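Local coordinates for teichoic acid D-alanine hydrolase (PDB 5ZH8), which hydrolyses the D-alanyl esters of wall and lipoteichoic acids, and affects methicillin resistance, autolysis and cell wall structure, at residues A61-K66 with L245-F250; L177-S182 with M210-N215; Y264-T269 with L365-N370; N314-E319 with E328-F333; Y359-A364 with V373-I378. One frame throughout, in Å; residues are numbered along the deposited sequence.

Five contacts sample the beta-lactamase-type fold. Contact 1 joins the N-terminal part of the chain to strand 248-250, and contact 2 is nested in the loop it closes. Contacts 3, 4 and 5 follow. Contact 4 is nested inside contact 3, while contacts 3 and 5 cross and adjoin in sequence. Contacts 4 and 5 both reach the eight-stranded sheet, with centres about 19 Å apart. Contact 2 carries Y211 and D213, which bond to S127 and K130 of the probable SxxK site, and Y211 packs against Y329 of contact 4. Contacts 1 and 2 lie about 31 Å apart between centres, on opposite sides of the chain's centre. Contacts 3 and 5 lie at the interface with the second subunit.

Contact 1. Residues A61-K66 with L245-F250; sequences APSKLK and LQHTAF
One side chain, H247, carries most of this contact. Its polar part is a nearly straight hydrogen bond from H247 NE2 to S63 O, 2.6 Å long with an N-H...O angle of 170°. The carbonyl oxygen lies in the imidazole plane and offers a lone pair. NE2 therefore bears the proton. S63 O also accepts from N120 ND2, so two donors grip it.

The apolar part is a sandwich. P62 CB lies over one ring face, 4.1 Å from the centroid of the H247 ring. L65 covers the opposite face, with L65 CD1 3.9 Å from the same centroid. Both are CH-pi contacts. The L65 and H247 side chains meet tip to tip, while P62 crosses the ring obliquely.

A water adds a third link. It sits 2.6 Å from S63 OG and donates to Q246 OE1.

The backbone N of H247 bonds to D294 OD2 on helix 292-303. The contact thus ties the extended chain leading into edge strand 68-69 of the large antiparallel sheet to the small sheet of strands 123-124, 288-290 and 248-250, within a beta-lactamase-type fold.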
# COMPACT_ATOMS: atom_id res chain seq x y z
N ALA A 61 10.28 -1.38 32.38
CA ALA A 61 9.19 -1.34 31.40
C ALA A 61 8.06 -0.39 31.84
O ALA A 61 7.82 -0.21 33.04
CB ALA A 61 8.64 -2.74 31.16
N PRO A 62 7.35 0.22 30.87
CA PRO A 62 6.35 1.24 31.20
C PRO A 62 5.11 0.65 31.86
O PRO A 62 4.85 -0.54 31.72
CB PRO A 62 6.01 1.84 29.84
CG PRO A 62 6.20 0.71 28.89
CD PRO A 62 7.36 -0.09 29.43
N SER A 63 4.36 1.49 32.57
CA SER A 63 3.18 1.05 33.30
C SER A 63 2.13 0.44 32.37
O SER A 63 1.99 0.86 31.22
CB SER A 63 2.57 2.20 34.10
OG SER A 63 2.25 3.30 33.26
N LYS A 64 1.40 -0.54 32.90
CA LYS A 64 0.38 -1.24 32.13
C LYS A 64 -0.82 -0.32 31.92
O LYS A 64 -1.31 0.29 32.88
CB LYS A 64 -0.08 -2.51 32.86
CG LYS A 64 -0.13 -3.76 31.98
CD LYS A 64 1.22 -4.48 31.99
CE LYS A 64 1.09 -5.96 31.64
NZ LYS A 64 2.23 -6.77 32.16
N LEU A 65 -1.28 -0.22 30.68
CA LEU A 65 -2.45 0.60 30.35
C LEU A 65 -3.67 -0.29 30.24
O LEU A 65 -3.59 -1.40 29.72
CB LEU A 65 -2.23 1.34 29.02
CG LEU A 65 -1.08 2.35 29.00
CD1 LEU A 65 -0.89 2.91 27.59
CD2 LEU A 65 -1.31 3.48 29.99
N LYS A 66 -4.81 0.20 30.74
CA LYS A 66 -6.04 -0.58 30.74
C LYS A 66 -6.94 -0.23 29.56
O LYS A 66 -6.89 0.87 29.03
CB LYS A 66 -6.79 -0.43 32.08
CG LYS A 66 -7.37 0.95 32.36
CD LYS A 66 -8.17 0.96 33.67
CE LYS A 66 -9.36 1.91 33.62
NZ LYS A 66 -10.43 1.48 32.67
N LEU A 245 4.79 11.77 28.22
CA LEU A 245 4.61 10.73 27.21
C LEU A 245 5.53 9.57 27.56
O LEU A 245 6.69 9.52 27.15
CB LEU A 245 4.93 11.28 25.82
CG LEU A 245 4.16 12.51 25.38
CD1 LEU A 245 4.45 12.76 23.91
CD2 LEU A 245 2.66 12.33 25.59
N GLN A 246 4.99 8.63 28.34
CA GLN A 246 5.77 7.55 28.93
C GLN A 246 5.56 6.22 28.21
O GLN A 246 6.11 5.19 28.63
CB GLN A 246 5.41 7.41 30.40
CG GLN A 246 5.70 8.67 31.20
CD GLN A 246 5.29 8.56 32.65
OE1 GLN A 246 4.20 8.11 32.96
NE2 GLN A 246 6.18 8.98 33.54
N HIS A 247 4.75 6.23 27.15
CA HIS A 247 4.50 5.06 26.32
C HIS A 247 4.81 5.39 24.86
O HIS A 247 4.13 4.95 23.94
CB HIS A 247 3.07 4.58 26.52
CG HIS A 247 2.78 4.11 27.91
ND1 HIS A 247 2.59 4.97 28.97
CD2 HIS A 247 2.68 2.86 28.42
CE1 HIS A 247 2.37 4.27 30.07
NE2 HIS A 247 2.42 2.98 29.76
N THR A 248 5.85 6.20 24.68
CA THR A 248 6.33 6.65 23.39
C THR A 248 7.84 6.49 23.40
O THR A 248 8.50 6.88 24.36
CB THR A 248 6.00 8.13 23.18
OG1 THR A 248 4.58 8.31 23.13
CG2 THR A 248 6.64 8.67 21.90
N ALA A 249 8.39 5.92 22.33
CA ALA A 249 9.81 5.58 22.33
C ALA A 249 10.41 5.52 20.94
O ALA A 249 9.71 5.30 19.95
CB ALA A 249 10.04 4.26 23.06
N PHE A 250 11.71 5.74 20.88
CA PHE A 250 12.48 5.53 19.66
C PHE A 250 12.67 4.03 19.48
O PHE A 250 12.70 3.28 20.45
CB PHE A 250 13.83 6.26 19.73
CG PHE A 250 13.72 7.75 19.61
CD1 PHE A 250 13.67 8.36 18.37
CD2 PHE A 250 13.67 8.55 20.74
CE1 PHE A 250 13.56 9.73 18.25
CE2 PHE A 250 13.56 9.93 20.63
CZ PHE A 250 13.51 10.52 19.38
O HOH W 1 3.24 5.65 33.84

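Contact 2. Residues L177-S182 with M210-N215; sequences LYKYKS and MYNDGN
The carboxamide of N212 satisfies main-chain groups on both segments. N212 OD1 accepts from Y180 N across the contact at 3.2 Å and from G214 N at 2.8 Å. The second bond makes N212 the N-cap of helix 213-227. Both donors sit above the plane of the side-chain carbonyl. On the other branch, N212 ND2 donates to Y178 O at 3.0 Å, bent to 140°. N212 CG is anti to its backbone N (chi1 -173°), which turns the amide toward the 177-182 loop.

Y180 OH bonds to Q281 OE1 and N215 OD1 to S175 OG. Y211 OH bonds to S127 OG, and D213 OD1 forms a salt bridge with K130 NZ. Y211 to D213 probably correspond to the YxN motif of class C beta-lactamases, with Asp in place of the Asn. S127 and K130 fit the SxxK motif of this family.

M210 bends at its last torsion and lays CE against K179 CG. The L177 and N215 side chains cross obliquely, with L177 CD1 nearest N215 OD1. Helix 189-199 covers Y180 through A192 and I196, and L170 of helix 167-171 touches L177 and N215, so the loop lies between these helices and the start of helix 213-227.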
# COMPACT_ATOMS: atom_id res chain seq x y z
N LEU A 177 14.49 19.59 -3.22
CA LEU A 177 15.41 18.49 -3.01
C LEU A 177 14.83 17.22 -3.64
O LEU A 177 13.62 16.98 -3.56
CB LEU A 177 15.65 18.26 -1.51
CG LEU A 177 16.47 19.28 -0.72
CD1 LEU A 177 16.24 19.08 0.77
CD2 LEU A 177 17.95 19.19 -1.05
N TYR A 178 15.69 16.42 -4.26
CA TYR A 178 15.29 15.11 -4.76
C TYR A 178 14.73 14.27 -3.62
O TYR A 178 15.13 14.44 -2.47
CB TYR A 178 16.48 14.38 -5.40
CG TYR A 178 16.86 14.88 -6.78
CD1 TYR A 178 16.12 14.51 -7.89
CD2 TYR A 178 17.97 15.70 -6.97
CE1 TYR A 178 16.46 14.96 -9.16
CE2 TYR A 178 18.31 16.16 -8.23
CZ TYR A 178 17.56 15.78 -9.32
OH TYR A 178 17.89 16.23 -10.57
N LYS A 179 13.80 13.38 -3.94
CA LYS A 179 13.18 12.53 -2.92
C LYS A 179 14.24 11.66 -2.25
O LYS A 179 15.13 11.14 -2.92
CB LYS A 179 12.07 11.67 -3.53
CG LYS A 179 10.81 11.61 -2.68
CD LYS A 179 9.73 10.76 -3.35
CE LYS A 179 8.60 10.44 -2.37
NZ LYS A 179 7.52 9.62 -3.00
N TYR A 180 14.13 11.52 -0.93
CA TYR A 180 15.13 10.83 -0.13
C TYR A 180 15.10 9.37 -0.52
O TYR A 180 14.07 8.70 -0.43
CB TYR A 180 14.85 10.95 1.36
CG TYR A 180 15.87 10.22 2.23
CD1 TYR A 180 17.20 10.61 2.24
CD2 TYR A 180 15.49 9.15 3.04
CE1 TYR A 180 18.13 9.96 3.04
CE2 TYR A 180 16.42 8.51 3.84
CZ TYR A 180 17.74 8.91 3.84
OH TYR A 180 18.65 8.26 4.63
N LYS A 181 16.24 8.88 -0.99
CA LYS A 181 16.41 7.48 -1.30
C LYS A 181 17.19 6.88 -0.14
O LYS A 181 18.41 7.08 -0.06
CB LYS A 181 17.18 7.32 -2.61
CG LYS A 181 16.32 7.44 -3.86
CD LYS A 181 17.09 7.02 -5.11
CE LYS A 181 17.29 5.51 -5.19
NZ LYS A 181 18.51 5.18 -5.98
N SER A 182 16.50 6.17 0.75
CA SER A 182 17.14 5.54 1.91
C SER A 182 18.18 4.47 1.51
O SER A 182 18.15 3.93 0.40
CB SER A 182 16.08 4.91 2.81
OG SER A 182 15.24 4.06 2.06
N MET A 210 6.45 18.95 -3.01
CA MET A 210 6.73 17.54 -3.19
C MET A 210 7.01 16.93 -1.83
O MET A 210 8.02 17.25 -1.20
CB MET A 210 7.94 17.36 -4.11
CG MET A 210 8.09 15.96 -4.68
SD MET A 210 9.81 15.59 -5.08
CE MET A 210 10.36 14.87 -3.54
N TYR A 211 6.13 16.05 -1.37
CA TYR A 211 6.32 15.39 -0.08
C TYR A 211 7.65 14.64 -0.10
O TYR A 211 8.00 14.01 -1.10
CB TYR A 211 5.17 14.43 0.23
CG TYR A 211 4.90 14.27 1.71
CD1 TYR A 211 4.17 15.22 2.40
CD2 TYR A 211 5.38 13.17 2.41
CE1 TYR A 211 3.90 15.09 3.75
CE2 TYR A 211 5.12 13.02 3.77
CZ TYR A 211 4.38 13.99 4.44
OH TYR A 211 4.11 13.88 5.79
N ASN A 212 8.38 14.72 1.00
CA ASN A 212 9.75 14.23 1.04
C ASN A 212 10.19 14.09 2.50
O ASN A 212 10.32 15.10 3.21
CB ASN A 212 10.66 15.21 0.29
CG ASN A 212 12.08 14.71 0.13
OD1 ASN A 212 12.49 13.72 0.74
ND2 ASN A 212 12.85 15.41 -0.71
N ASP A 213 10.40 12.85 2.94
CA ASP A 213 10.94 12.59 4.28
C ASP A 213 12.23 13.35 4.50
O ASP A 213 12.49 13.85 5.59
CB ASP A 213 11.20 11.10 4.49
CG ASP A 213 9.94 10.28 4.59
OD1 ASP A 213 8.86 10.86 4.74
OD2 ASP A 213 10.05 9.04 4.54
N GLY A 214 13.05 13.43 3.44
CA GLY A 214 14.33 14.12 3.48
C GLY A 214 14.29 15.52 4.05
O GLY A 214 15.19 15.92 4.78
N ASN A 215 13.24 16.28 3.72
CA ASN A 215 13.10 17.63 4.24
C ASN A 215 13.19 17.62 5.76
O ASN A 215 13.97 18.37 6.34
CB ASN A 215 11.76 18.25 3.83
CG ASN A 215 11.71 18.66 2.37
OD1 ASN A 215 12.65 19.26 1.82
ND2 ASN A 215 10.58 18.36 1.73

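Contact 3. Residues Y264-T269 with L365-N370; sequences YAYNST and LNVKGN
Y264 and V367 point their side chains to the same side of a short backbone pairing. Y264 CG is anti to its carbonyl carbon (chi1 -64°), which brings the ring alongside the N366 peptide. N366 O lies at the ring edge, near its plane, 3.5 Å from Y264 CD2. Y264 CB meets V367 CG2 at 4.4 Å. The other branch, V367 CG1, approaches Y266 CE1 at 4.2 Å, so two tyrosines share the valine.

The pairing is a single beta bridge. The two chains run the same way, and Y264 bonds to the residues before and after V367. K368 N donates to Y264 O at 2.8 Å, nearly straight at 171° and in the carbonyl plane. Y264 N donates to N366 O in a weak bond of 2.9 Å. The bridge fastens strand 264-265 to the loop between strand 359-365 and helix 371-382 of the beta-lactamase-type fold. N370 caps that helix, OD1 accepting from V373 N.

A265 points to the other side from Y264, and its CB faces K368 CB. Y264 OH bonds to E112 OE1, and N366 OD1 to N89 ND2. N370 of the second subunit packs on Y266 and V367.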
# COMPACT_ATOMS: atom_id res chain seq x y z
N TYR A 264 2.83 -5.54 8.83
CA TYR A 264 2.64 -6.65 7.89
C TYR A 264 2.05 -6.20 6.56
O TYR A 264 1.31 -5.21 6.48
CB TYR A 264 1.73 -7.71 8.52
CG TYR A 264 2.33 -8.36 9.74
CD1 TYR A 264 3.13 -9.48 9.63
CD2 TYR A 264 2.08 -7.85 11.01
CE1 TYR A 264 3.68 -10.09 10.75
CE2 TYR A 264 2.64 -8.44 12.14
CZ TYR A 264 3.43 -9.57 12.00
OH TYR A 264 3.98 -10.17 13.11
N ALA A 265 2.40 -6.93 5.51
CA ALA A 265 1.80 -6.74 4.21
C ALA A 265 1.71 -8.09 3.49
O ALA A 265 2.57 -8.94 3.68
CB ALA A 265 2.63 -5.75 3.40
N TYR A 266 0.63 -8.28 2.72
CA TYR A 266 0.54 -9.39 1.77
C TYR A 266 0.96 -8.85 0.41
O TYR A 266 0.24 -8.04 -0.18
CB TYR A 266 -0.89 -9.92 1.59
CG TYR A 266 -1.68 -10.23 2.82
CD1 TYR A 266 -2.44 -9.25 3.45
CD2 TYR A 266 -1.71 -11.52 3.34
CE1 TYR A 266 -3.19 -9.54 4.57
CE2 TYR A 266 -2.46 -11.83 4.47
CZ TYR A 266 -3.20 -10.83 5.08
OH TYR A 266 -3.94 -11.12 6.21
N ASN A 267 2.10 -9.28 -0.10
CA ASN A 267 2.46 -9.02 -1.50
C ASN A 267 2.30 -10.34 -2.24
O ASN A 267 1.56 -10.45 -3.22
CB ASN A 267 3.89 -8.46 -1.63
CG ASN A 267 4.67 -9.07 -2.80
OD1 ASN A 267 4.60 -10.28 -3.05
ND2 ASN A 267 5.44 -8.23 -3.50
N SER A 268 2.99 -11.36 -1.73
CA SER A 268 2.80 -12.73 -2.18
C SER A 268 3.19 -13.67 -1.05
O SER A 268 3.69 -13.22 -0.02
CB SER A 268 3.64 -13.01 -3.43
OG SER A 268 3.08 -12.37 -4.57
N THR A 269 2.92 -14.96 -1.23
CA THR A 269 3.35 -15.99 -0.27
C THR A 269 2.98 -15.64 1.18
O THR A 269 3.81 -15.70 2.10
CB THR A 269 4.87 -16.23 -0.40
OG1 THR A 269 5.59 -15.07 0.06
CG2 THR A 269 5.25 -16.52 -1.86
N LEU A 365 -2.75 1.03 12.69
CA LEU A 365 -2.95 -0.19 11.94
C LEU A 365 -1.60 -0.84 11.63
O LEU A 365 -0.77 -0.23 10.98
CB LEU A 365 -3.69 0.15 10.65
CG LEU A 365 -4.13 -0.99 9.75
CD1 LEU A 365 -5.24 -1.81 10.41
CD2 LEU A 365 -4.59 -0.41 8.42
N ASN A 366 -1.40 -2.08 12.10
CA ASN A 366 -0.13 -2.80 11.87
C ASN A 366 -0.21 -3.93 10.82
O ASN A 366 0.77 -4.62 10.59
CB ASN A 366 0.47 -3.31 13.19
CG ASN A 366 -0.39 -4.34 13.88
OD1 ASN A 366 -1.57 -4.11 14.12
ND2 ASN A 366 0.20 -5.47 14.23
N VAL A 367 -1.37 -4.11 10.20
CA VAL A 367 -1.47 -4.86 8.95
C VAL A 367 -1.86 -3.85 7.87
O VAL A 367 -2.91 -3.22 7.95
CB VAL A 367 -2.50 -6.00 9.01
CG1 VAL A 367 -2.50 -6.78 7.70
CG2 VAL A 367 -2.22 -6.92 10.18
N LYS A 368 -0.99 -3.68 6.88
CA LYS A 368 -1.16 -2.61 5.90
C LYS A 368 -2.50 -2.70 5.20
O LYS A 368 -2.96 -3.78 4.82
CB LYS A 368 -0.04 -2.66 4.87
CG LYS A 368 0.04 -1.42 3.99
CD LYS A 368 1.26 -1.51 3.07
CE LYS A 368 1.47 -0.23 2.29
NZ LYS A 368 0.26 0.18 1.52
N GLY A 369 -3.13 -1.54 5.04
CA GLY A 369 -4.43 -1.46 4.41
C GLY A 369 -4.93 -0.03 4.45
O GLY A 369 -4.18 0.88 4.77
N ASN A 370 -6.20 0.15 4.12
CA ASN A 370 -6.78 1.48 4.03
C ASN A 370 -7.24 1.97 5.41
O ASN A 370 -8.34 1.64 5.87
CB ASN A 370 -7.95 1.46 3.05
CG ASN A 370 -8.40 2.84 2.65
OD1 ASN A 370 -8.13 3.83 3.34
ND2 ASN A 370 -9.09 2.93 1.52

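Contact 4. Residues N314-E319 with E328-F333; sequences NPLLHE and EYRYGF
The dense part of this contact is gathered round the guanidinium of R330. R330 NH2 and NH1 grip one atom, E319 O, end-on at 2.7 and 2.8 Å. R330 NH1 also donates to L316 O at 2.9 Å, from above that carbonyl plane. R330 NE bonds to E328 O at 2.8 Å on its own segment. Two bends, at chi2 and chi3, fold the arginine back to reach these oxygens. The positive group meets carbonyls at the C-terminal end of helix 310-318, where a helix dipole would probably favour it. E319 is buried; its carboxylate turns from R330 and bonds to T322 OG1 and V396 N.

R330 also opens a type I' turn that runs to F333. This is the tight hairpin joining strands 329-330 and 333-335 at the outer edge of the large antiparallel sheet. Beside it, L316 CD1 lies 3.5 Å from Y331 CD2, the side chains crossing near a right angle. L317 CD2 reaches F333 CZ at 3.9 Å. R330 CD covers the rim of one F333 face.

The outer side is looser. E328 and H318 are partly exposed and point away. E328 OE1 forms a salt bridge with K336 NZ.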
# COMPACT_ATOMS: atom_id res chain seq x y z
N ASN A 314 -2.68 28.74 18.63
CA ASN A 314 -3.90 28.82 17.82
C ASN A 314 -3.62 28.86 16.31
O ASN A 314 -4.16 28.05 15.56
CB ASN A 314 -4.77 30.01 18.23
CG ASN A 314 -5.34 29.87 19.63
OD1 ASN A 314 -5.39 28.78 20.20
ND2 ASN A 314 -5.76 31.00 20.20
N PRO A 315 -2.75 29.79 15.85
CA PRO A 315 -2.42 29.80 14.42
C PRO A 315 -1.69 28.54 13.97
O PRO A 315 -1.99 28.01 12.89
CB PRO A 315 -1.50 31.02 14.27
CG PRO A 315 -1.63 31.80 15.52
CD PRO A 315 -2.03 30.84 16.59
N LEU A 316 -0.75 28.06 14.78
CA LEU A 316 -0.05 26.82 14.49
C LEU A 316 -1.04 25.70 14.20
O LEU A 316 -0.88 24.97 13.23
CB LEU A 316 0.87 26.44 15.66
CG LEU A 316 1.52 25.05 15.64
CD1 LEU A 316 2.36 24.87 14.39
CD2 LEU A 316 2.34 24.87 16.92
N LEU A 317 -2.07 25.59 15.04
CA LEU A 317 -3.08 24.54 14.90
C LEU A 317 -4.21 24.85 13.92
O LEU A 317 -4.82 23.92 13.39
CB LEU A 317 -3.71 24.21 16.26
CG LEU A 317 -2.80 23.68 17.39
CD1 LEU A 317 -3.66 23.24 18.57
CD2 LEU A 317 -1.90 22.55 16.94
N HIS A 318 -4.54 26.13 13.69
CA HIS A 318 -5.78 26.46 12.96
C HIS A 318 -5.70 27.43 11.78
O HIS A 318 -6.65 27.50 10.99
CB HIS A 318 -6.82 26.97 13.95
CG HIS A 318 -7.08 26.04 15.08
ND1 HIS A 318 -7.38 24.71 14.89
CD2 HIS A 318 -7.12 26.24 16.42
CE1 HIS A 318 -7.59 24.13 16.06
NE2 HIS A 318 -7.44 25.04 17.00
N GLU A 319 -4.61 28.18 11.64
CA GLU A 319 -4.50 29.17 10.57
C GLU A 319 -4.01 28.51 9.31
O GLU A 319 -2.97 27.86 9.33
CB GLU A 319 -3.55 30.31 10.97
CG GLU A 319 -3.38 31.38 9.90
CD GLU A 319 -2.55 32.56 10.36
OE1 GLU A 319 -2.88 33.19 11.39
OE2 GLU A 319 -1.56 32.89 9.69
N GLU A 328 -2.40 23.83 4.09
CA GLU A 328 -3.00 23.08 5.18
C GLU A 328 -1.89 22.46 6.02
O GLU A 328 -1.98 22.40 7.25
CB GLU A 328 -3.93 21.98 4.65
CG GLU A 328 -5.17 22.52 3.95
CD GLU A 328 -6.12 21.42 3.50
OE1 GLU A 328 -5.69 20.25 3.36
OE2 GLU A 328 -7.31 21.74 3.28
N TYR A 329 -0.85 22.00 5.33
CA TYR A 329 0.30 21.38 5.98
C TYR A 329 1.19 22.42 6.67
O TYR A 329 1.48 23.46 6.10
CB TYR A 329 1.13 20.61 4.96
CG TYR A 329 2.12 19.66 5.58
CD1 TYR A 329 1.71 18.43 6.03
CD2 TYR A 329 3.47 19.99 5.71
CE1 TYR A 329 2.60 17.54 6.59
CE2 TYR A 329 4.36 19.10 6.27
CZ TYR A 329 3.92 17.88 6.71
OH TYR A 329 4.78 16.97 7.27
N ARG A 330 1.58 22.13 7.91
CA ARG A 330 2.60 22.90 8.60
C ARG A 330 3.19 22.07 9.75
O ARG A 330 2.47 21.30 10.40
CB ARG A 330 2.07 24.24 9.14
CG ARG A 330 1.34 24.17 10.49
CD ARG A 330 0.03 23.39 10.41
NE ARG A 330 -0.81 23.90 9.34
CZ ARG A 330 -1.47 25.05 9.39
NH1 ARG A 330 -1.42 25.83 10.47
NH2 ARG A 330 -2.18 25.44 8.34
N TYR A 331 4.49 22.24 9.98
CA TYR A 331 5.16 21.63 11.13
C TYR A 331 4.79 20.16 11.35
O TYR A 331 4.54 19.73 12.48
CB TYR A 331 4.89 22.48 12.39
CG TYR A 331 5.54 23.83 12.32
CD1 TYR A 331 6.90 23.99 12.64
CD2 TYR A 331 4.83 24.96 11.92
CE1 TYR A 331 7.51 25.23 12.58
CE2 TYR A 331 5.44 26.21 11.84
CZ TYR A 331 6.78 26.33 12.17
OH TYR A 331 7.39 27.56 12.10
N GLY A 332 4.74 19.41 10.26
CA GLY A 332 4.50 17.97 10.32
C GLY A 332 3.06 17.49 10.35
O GLY A 332 2.83 16.30 10.54
N PHE A 333 2.09 18.38 10.17
CA PHE A 333 0.67 17.98 10.23
C PHE A 333 -0.23 18.91 9.43
O PHE A 333 0.19 19.96 8.97
CB PHE A 333 0.21 17.91 11.68
CG PHE A 333 -0.06 19.26 12.30
CD1 PHE A 333 0.99 20.01 12.85
CD2 PHE A 333 -1.34 19.78 12.32
CE1 PHE A 333 0.74 21.25 13.41
CE2 PHE A 333 -1.59 21.03 12.88
CZ PHE A 333 -0.54 21.76 13.42

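Contact 5. Residues Y359-A364 with V373-I378; sequences YVVVLA and VRIKHI
The flat groups take no part in the contact: no ring or guanidinium stacks across it. The H377 ring meets Y82 edge-to-face. The Y359 ring touches I94 and E96 of strand 90-96, and its OH bonds to K75 NZ. The R374 guanidinium bonds to S86 OG through NH1.

The contact itself is aliphatic. It packs the C-terminal helix 371-382 on the large antiparallel sheet of the beta-lactamase-type fold. Strand 359-364 and helix 373-378 run nearly antiparallel, at 153°, with their axes 9.4 Å apart at closest approach. V361 and L363 point toward the helix. V362, between them, points away and touches P292 and M295 of helix 292-303. The sheet is thus covered by a helix on each side.

On the helix, R374, I375 and I378 face the strand. V361 and I375 slide past each other in opposite directions, with V361 CG1 4.0 Å from I375 CG1. The same valine methyl, V361 CG1, meets I378 CG2 at 3.9 Å, so it touches two successive turns. L363 CG is anti to its backbone N (chi1 -160°). This sends L363 CD2 across R374 CB at about a right angle, 3.6 Å away. Y266 of the second subunit packs on V373, and L87 of that subunit on H377. I375 is extended, and its CD1 tip rests 3.6 Å from V361 O.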
# COMPACT_ATOMS: atom_id res chain seq x y z
N TYR A 359 -13.06 15.97 19.74
CA TYR A 359 -12.53 14.62 19.61
C TYR A 359 -11.09 14.60 19.11
O TYR A 359 -10.73 15.36 18.22
CB TYR A 359 -13.39 13.80 18.65
CG TYR A 359 -14.78 13.51 19.17
CD1 TYR A 359 -14.98 12.58 20.17
CD2 TYR A 359 -15.88 14.18 18.66
CE1 TYR A 359 -16.24 12.30 20.65
CE2 TYR A 359 -17.16 13.92 19.14
CZ TYR A 359 -17.33 12.98 20.12
OH TYR A 359 -18.59 12.71 20.60
N VAL A 360 -10.28 13.72 19.69
CA VAL A 360 -9.03 13.31 19.07
C VAL A 360 -9.12 11.82 18.82
O VAL A 360 -9.22 11.04 19.77
CB VAL A 360 -7.79 13.62 19.95
CG1 VAL A 360 -6.51 13.26 19.21
CG2 VAL A 360 -7.78 15.09 20.36
N VAL A 361 -9.11 11.44 17.55
CA VAL A 361 -9.24 10.05 17.15
C VAL A 361 -7.91 9.58 16.60
O VAL A 361 -7.43 10.11 15.60
CB VAL A 361 -10.34 9.87 16.07
CG1 VAL A 361 -10.57 8.39 15.77
CG2 VAL A 361 -11.63 10.54 16.50
N VAL A 362 -7.31 8.60 17.26
CA VAL A 362 -6.02 8.04 16.86
C VAL A 362 -6.24 6.58 16.49
O VAL A 362 -6.70 5.80 17.32
CB VAL A 362 -4.97 8.12 18.00
CG1 VAL A 362 -3.59 7.70 17.50
CG2 VAL A 362 -4.94 9.51 18.62
N LEU A 363 -5.92 6.23 15.25
CA LEU A 363 -6.15 4.88 14.74
C LEU A 363 -4.85 4.31 14.19
O LEU A 363 -4.30 4.82 13.22
CB LEU A 363 -7.23 4.91 13.66
CG LEU A 363 -7.92 3.57 13.38
CD1 LEU A 363 -8.73 3.12 14.59
CD2 LEU A 363 -8.81 3.65 12.14
N ALA A 364 -4.36 3.25 14.84
CA ALA A 364 -3.10 2.63 14.48
C ALA A 364 -3.33 1.25 13.86
O ALA A 364 -4.00 0.41 14.44
CB ALA A 364 -2.20 2.52 15.70
N VAL A 373 -10.19 5.36 5.21
CA VAL A 373 -11.60 5.06 5.13
C VAL A 373 -12.14 4.77 6.53
O VAL A 373 -13.25 5.16 6.86
CB VAL A 373 -11.88 3.87 4.18
CG1 VAL A 373 -13.31 3.38 4.34
CG2 VAL A 373 -11.64 4.27 2.73
N ARG A 374 -11.33 4.09 7.35
CA ARG A 374 -11.77 3.71 8.69
C ARG A 374 -11.92 4.93 9.58
O ARG A 374 -12.97 5.14 10.19
CB ARG A 374 -10.79 2.73 9.34
CG ARG A 374 -10.58 1.42 8.60
CD ARG A 374 -9.47 0.61 9.27
NE ARG A 374 -9.34 -0.75 8.76
CZ ARG A 374 -10.18 -1.75 9.05
NH1 ARG A 374 -11.24 -1.54 9.81
NH2 ARG A 374 -9.96 -2.95 8.55
N ILE A 375 -10.87 5.75 9.65
CA ILE A 375 -10.87 6.91 10.53
C ILE A 375 -11.90 7.95 10.09
O ILE A 375 -12.47 8.65 10.92
CB ILE A 375 -9.45 7.51 10.66
CG1 ILE A 375 -9.32 8.37 11.92
CG2 ILE A 375 -9.08 8.32 9.42
CD1 ILE A 375 -7.90 8.76 12.26
N LYS A 376 -12.17 8.03 8.78
CA LYS A 376 -13.22 8.92 8.27
C LYS A 376 -14.58 8.46 8.72
O LYS A 376 -15.41 9.25 9.13
CB LYS A 376 -13.21 8.98 6.74
CG LYS A 376 -12.11 9.84 6.16
CD LYS A 376 -12.05 9.67 4.65
CE LYS A 376 -11.14 10.71 4.00
NZ LYS A 376 -11.60 11.10 2.62
N HIS A 377 -14.80 7.15 8.63
CA HIS A 377 -16.08 6.59 9.00
C HIS A 377 -16.36 6.85 10.47
O HIS A 377 -17.49 7.12 10.86
CB HIS A 377 -16.10 5.09 8.70
CG HIS A 377 -17.39 4.43 9.06
ND1 HIS A 377 -18.57 4.69 8.40
CD2 HIS A 377 -17.68 3.50 10.00
CE1 HIS A 377 -19.54 3.97 8.92
NE2 HIS A 377 -19.02 3.23 9.89
N ILE A 378 -15.32 6.78 11.29
CA ILE A 378 -15.46 7.03 12.72
C ILE A 378 -15.72 8.52 13.00
O ILE A 378 -16.63 8.88 13.73
CB ILE A 378 -14.20 6.55 13.48
CG1 ILE A 378 -14.15 5.02 13.45
CG2 ILE A 378 -14.18 7.07 14.90
CD1 ILE A 378 -12.88 4.42 14.02